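Side-chain contact in anthrone oxidase-like protein (Streptomyces ambofaciens, PDB 5F9P), which probably acts as an oxygenase that cleaves a C-C bond, opening ring B during the biosynthesis of atypical angucyclines: residues T47-V52 with D121-T126. Sequence-based numbering, arbitrary orientation.
Sequences TVHSGV and DYTVFT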
ATOM      1  N   THR A  47       0.891   9.263  -0.324  1.00  9.10           N
ATOM      2  CA  THR A  47       0.002   9.139   0.825  1.00  8.22           C
ATOM      3  C   THR A  47       0.699   8.323   1.899  1.00 10.98           C
ATOM      4  O   THR A  47       0.950   7.128   1.712  1.00  9.61           O
ATOM      5  CB  THR A  47      -1.327   8.490   0.439  1.00 13.04           C
ATOM      6  OG1 THR A  47      -2.017   9.349  -0.476  1.00 12.54           O
ATOM      7  CG2 THR A  47      -2.212   8.276   1.680  1.00  9.68           C
ATOM      8  N   VAL A  48       1.015   8.977   3.019  1.00  8.65           N
ATOM      9  CA  VAL A  48       1.842   8.384   4.068  1.00  9.26           C
ATOM     10  C   VAL A  48       0.974   7.637   5.092  1.00 10.12           C
ATOM     11  O   VAL A  48      -0.017   8.181   5.581  1.00 10.56           O
ATOM     12  CB  VAL A  48       2.681   9.484   4.800  1.00 11.03           C
ATOM     13  CG1 VAL A  48       3.514   8.889   5.925  1.00  7.27           C
ATOM     14  CG2 VAL A  48       3.595  10.200   3.815  1.00 11.22           C
ATOM     15  N   HIS A  49       1.352   6.400   5.403  1.00  8.73           N
ATOM     16  CA  HIS A  49       0.600   5.560   6.346  1.00  8.65           C
ATOM     17  C   HIS A  49       1.453   5.243   7.563  1.00  9.61           C
ATOM     18  O   HIS A  49       2.647   4.955   7.431  1.00  8.61           O
ATOM     19  CB  HIS A  49       0.188   4.231   5.711  1.00  8.07           C
ATOM     20  CG  HIS A  49      -0.634   4.370   4.467  1.00  9.36           C
ATOM     21  ND1 HIS A  49      -0.191   5.048   3.352  1.00 10.35           N
ATOM     22  CD2 HIS A  49      -1.853   3.880   4.149  1.00  8.53           C
ATOM     23  CE1 HIS A  49      -1.116   4.993   2.409  1.00  9.84           C
ATOM     24  NE2 HIS A  49      -2.129   4.281   2.864  1.00  8.14           N
ATOM     25  N   SER A  50       0.830   5.288   8.742  1.00  7.47           N
ATOM     26  CA  SER A  50       1.492   4.997  10.009  1.00 10.13           C
ATOM     27  C   SER A  50       1.033   3.641  10.555  1.00 11.32           C
ATOM     28  O   SER A  50      -0.161   3.413  10.690  1.00  9.48           O
ATOM     29  CB  SER A  50       1.144   6.092  11.027  1.00 11.04           C
ATOM     30  OG  SER A  50       1.662   5.762  12.294  1.00 15.40           O
ATOM     31  N   GLY A  51       1.970   2.748  10.859  1.00  9.01           N
ATOM     32  CA  GLY A  51       1.621   1.385  11.240  1.00 13.77           C
ATOM     33  C   GLY A  51       0.884   1.277  12.568  1.00 14.76           C
ATOM     34  O   GLY A  51       1.205   2.005  13.511  1.00 12.37           O
ATOM     35  N   VAL A  52      -0.109   0.386  12.632  1.00 14.68           N
ATOM     36  CA  VAL A  52      -0.920   0.175  13.848  1.00 12.71           C
ATOM     37  C   VAL A  52      -0.625  -1.172  14.530  1.00 15.76           C
ATOM     38  O   VAL A  52      -0.178  -1.204  15.678  1.00 17.81           O
ATOM     39  CB  VAL A  52      -2.455   0.318  13.572  1.00 12.04           C
ATOM     40  CG1 VAL A  52      -3.272  -0.127  14.773  1.00 12.60           C
ATOM     41  CG2 VAL A  52      -2.811   1.752  13.206  1.00 12.39           C
ATOM     42  N   ASP A 121     -10.086   5.974   7.160  1.00 17.25           N
ATOM     43  CA  ASP A 121     -10.035   4.576   6.756  1.00 14.38           C
ATOM     44  C   ASP A 121      -9.060   3.790   7.617  1.00 18.92           C
ATOM     45  O   ASP A 121      -7.866   4.114   7.641  1.00 22.57           O
ATOM     46  CB  ASP A 121      -9.551   4.496   5.320  1.00 14.43           C
ATOM     47  CG  ASP A 121     -10.531   5.108   4.350  1.00 17.80           C
ATOM     48  OD1 ASP A 121     -11.709   4.696   4.388  1.00 16.25           O
ATOM     49  OD2 ASP A 121     -10.130   5.994   3.561  1.00 16.85           O
ATOM     50  N   TYR A 122      -9.547   2.759   8.306  1.00 12.93           N
ATOM     51  CA  TYR A 122      -8.643   1.758   8.879  1.00 11.45           C
ATOM     52  C   TYR A 122      -8.100   0.918   7.718  1.00 12.58           C
ATOM     53  O   TYR A 122      -8.859   0.260   6.998  1.00 11.44           O
ATOM     54  CB  TYR A 122      -9.331   0.881   9.930  1.00 13.50           C
ATOM     55  CG  TYR A 122      -8.354   0.045  10.739  1.00 13.56           C
ATOM     56  CD1 TYR A 122      -7.614   0.620  11.764  1.00 12.25           C
ATOM     57  CD2 TYR A 122      -8.146  -1.307  10.456  1.00 10.87           C
ATOM     58  CE1 TYR A 122      -6.705  -0.118  12.499  1.00 13.39           C
ATOM     59  CE2 TYR A 122      -7.236  -2.054  11.191  1.00 11.01           C
ATOM     60  CZ  TYR A 122      -6.524  -1.453  12.218  1.00 14.77           C
ATOM     61  OH  TYR A 122      -5.608  -2.172  12.958  1.00 16.23           O
ATOM     62  N   THR A 123      -6.788   0.977   7.509  1.00 11.67           N
ATOM     63  CA  THR A 123      -6.209   0.464   6.273  1.00 10.81           C
ATOM     64  C   THR A 123      -5.453  -0.821   6.521  1.00 10.79           C
ATOM     65  O   THR A 123      -4.619  -0.911   7.433  1.00 10.50           O
ATOM     66  CB  THR A 123      -5.307   1.527   5.595  1.00 12.75           C
ATOM     67  OG1 THR A 123      -6.116   2.653   5.212  1.00 11.70           O
ATOM     68  CG2 THR A 123      -4.610   0.959   4.335  1.00  7.47           C
ATOM     69  N   VAL A 124      -5.752  -1.818   5.700  1.00  9.54           N
ATOM     70  CA  VAL A 124      -5.218  -3.165   5.887  1.00  8.67           C
ATOM     71  C   VAL A 124      -4.395  -3.585   4.664  1.00 10.80           C
ATOM     72  O   VAL A 124      -4.865  -3.512   3.532  1.00  9.64           O
ATOM     73  CB  VAL A 124      -6.372  -4.164   6.154  1.00 10.13           C
ATOM     74  CG1 VAL A 124      -5.847  -5.591   6.351  1.00 13.07           C
ATOM     75  CG2 VAL A 124      -7.167  -3.711   7.364  1.00  9.47           C
ATOM     76  N   PHE A 125      -3.161  -4.018   4.905  1.00 12.69           N
ATOM     77  CA  PHE A 125      -2.178  -4.225   3.846  1.00 12.35           C
ATOM     78  C   PHE A 125      -1.499  -5.594   3.954  1.00 13.65           C
ATOM     79  O   PHE A 125      -1.104  -6.016   5.043  1.00 12.58           O
ATOM     80  CB  PHE A 125      -1.124  -3.113   3.926  1.00 10.94           C
ATOM     81  CG  PHE A 125       0.024  -3.285   2.988  1.00 10.35           C
ATOM     82  CD1 PHE A 125      -0.120  -3.013   1.639  1.00 12.01           C
ATOM     83  CD2 PHE A 125       1.256  -3.707   3.455  1.00 12.39           C
ATOM     84  CE1 PHE A 125       0.944  -3.164   0.775  1.00 15.74           C
ATOM     85  CE2 PHE A 125       2.315  -3.856   2.601  1.00 13.38           C
ATOM     86  CZ  PHE A 125       2.163  -3.590   1.251  1.00 14.32           C
ATOM     87  N   THR A 126      -1.375  -6.281   2.820  1.00 11.11           N
ATOM     88  CA  THR A 126      -0.620  -7.525   2.739  1.00 11.10           C
ATOM     89  C   THR A 126       0.091  -7.605   1.403  1.00 11.99           C
ATOM     90  O   THR A 126      -0.515  -7.382   0.355  1.00  9.97           O
ATOM     91  CB  THR A 126      -1.523  -8.782   2.867  1.00 12.28           C
ATOM     92  OG1 THR A 126      -2.242  -8.739   4.104  1.00 14.36           O
ATOM     93  CG2 THR A 126      -0.671 -10.051   2.835  1.00 11.76           C
TER
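His49 and Thr123 meet in the interior of the eight-stranded antiparallel barrel that this single chain closes, of the dimeric alpha+beta barrel fold, where strands 43-51 and 122-130 are not neighbours: strand 217-228 runs between them, antiparallel to both. The contact therefore spans one strand through side chains alone, with the CA atoms of His49 and Thr123 8.5 Å apart and no hydrogen bond from one segment to the other.

The imidazole offers its edge, CD2 lying 4.0 Å from CG2 of Thr123, and the methyl sits near the ring plane. A chi1 of -64° sets OG1 of Thr123 beside the backbone N and leaves CG2 opposite that N, pointing at the histidine. A second touch, nearer the surface, joins Val52, just past the end of its strand, to Tyr122. Val52 CG1 approaches the phenol near the ring plane, 3.6 Å from OH and 4.1 Å from CE1.

Outward from these pairs, the polar ends of both aromatic residues have further partners. Tyr122 OH is hydrogen-bonded to Thr220 OG1 on the intervening strand, a bond consistent with the phenol end staying beside Val52. His49 NE2 pairs with Tyr177 OH of strand 172-180, and Tyr177 also touches Thr123. On the other ring nitrogen, ND1 has a weak hydrogen bond to Leu58 O of strand 56-63 and a bent, weak one to Thr47 O, 2.9 Å long with an N-H...O angle of 119°, the latter oxygen lying in the imidazole plane.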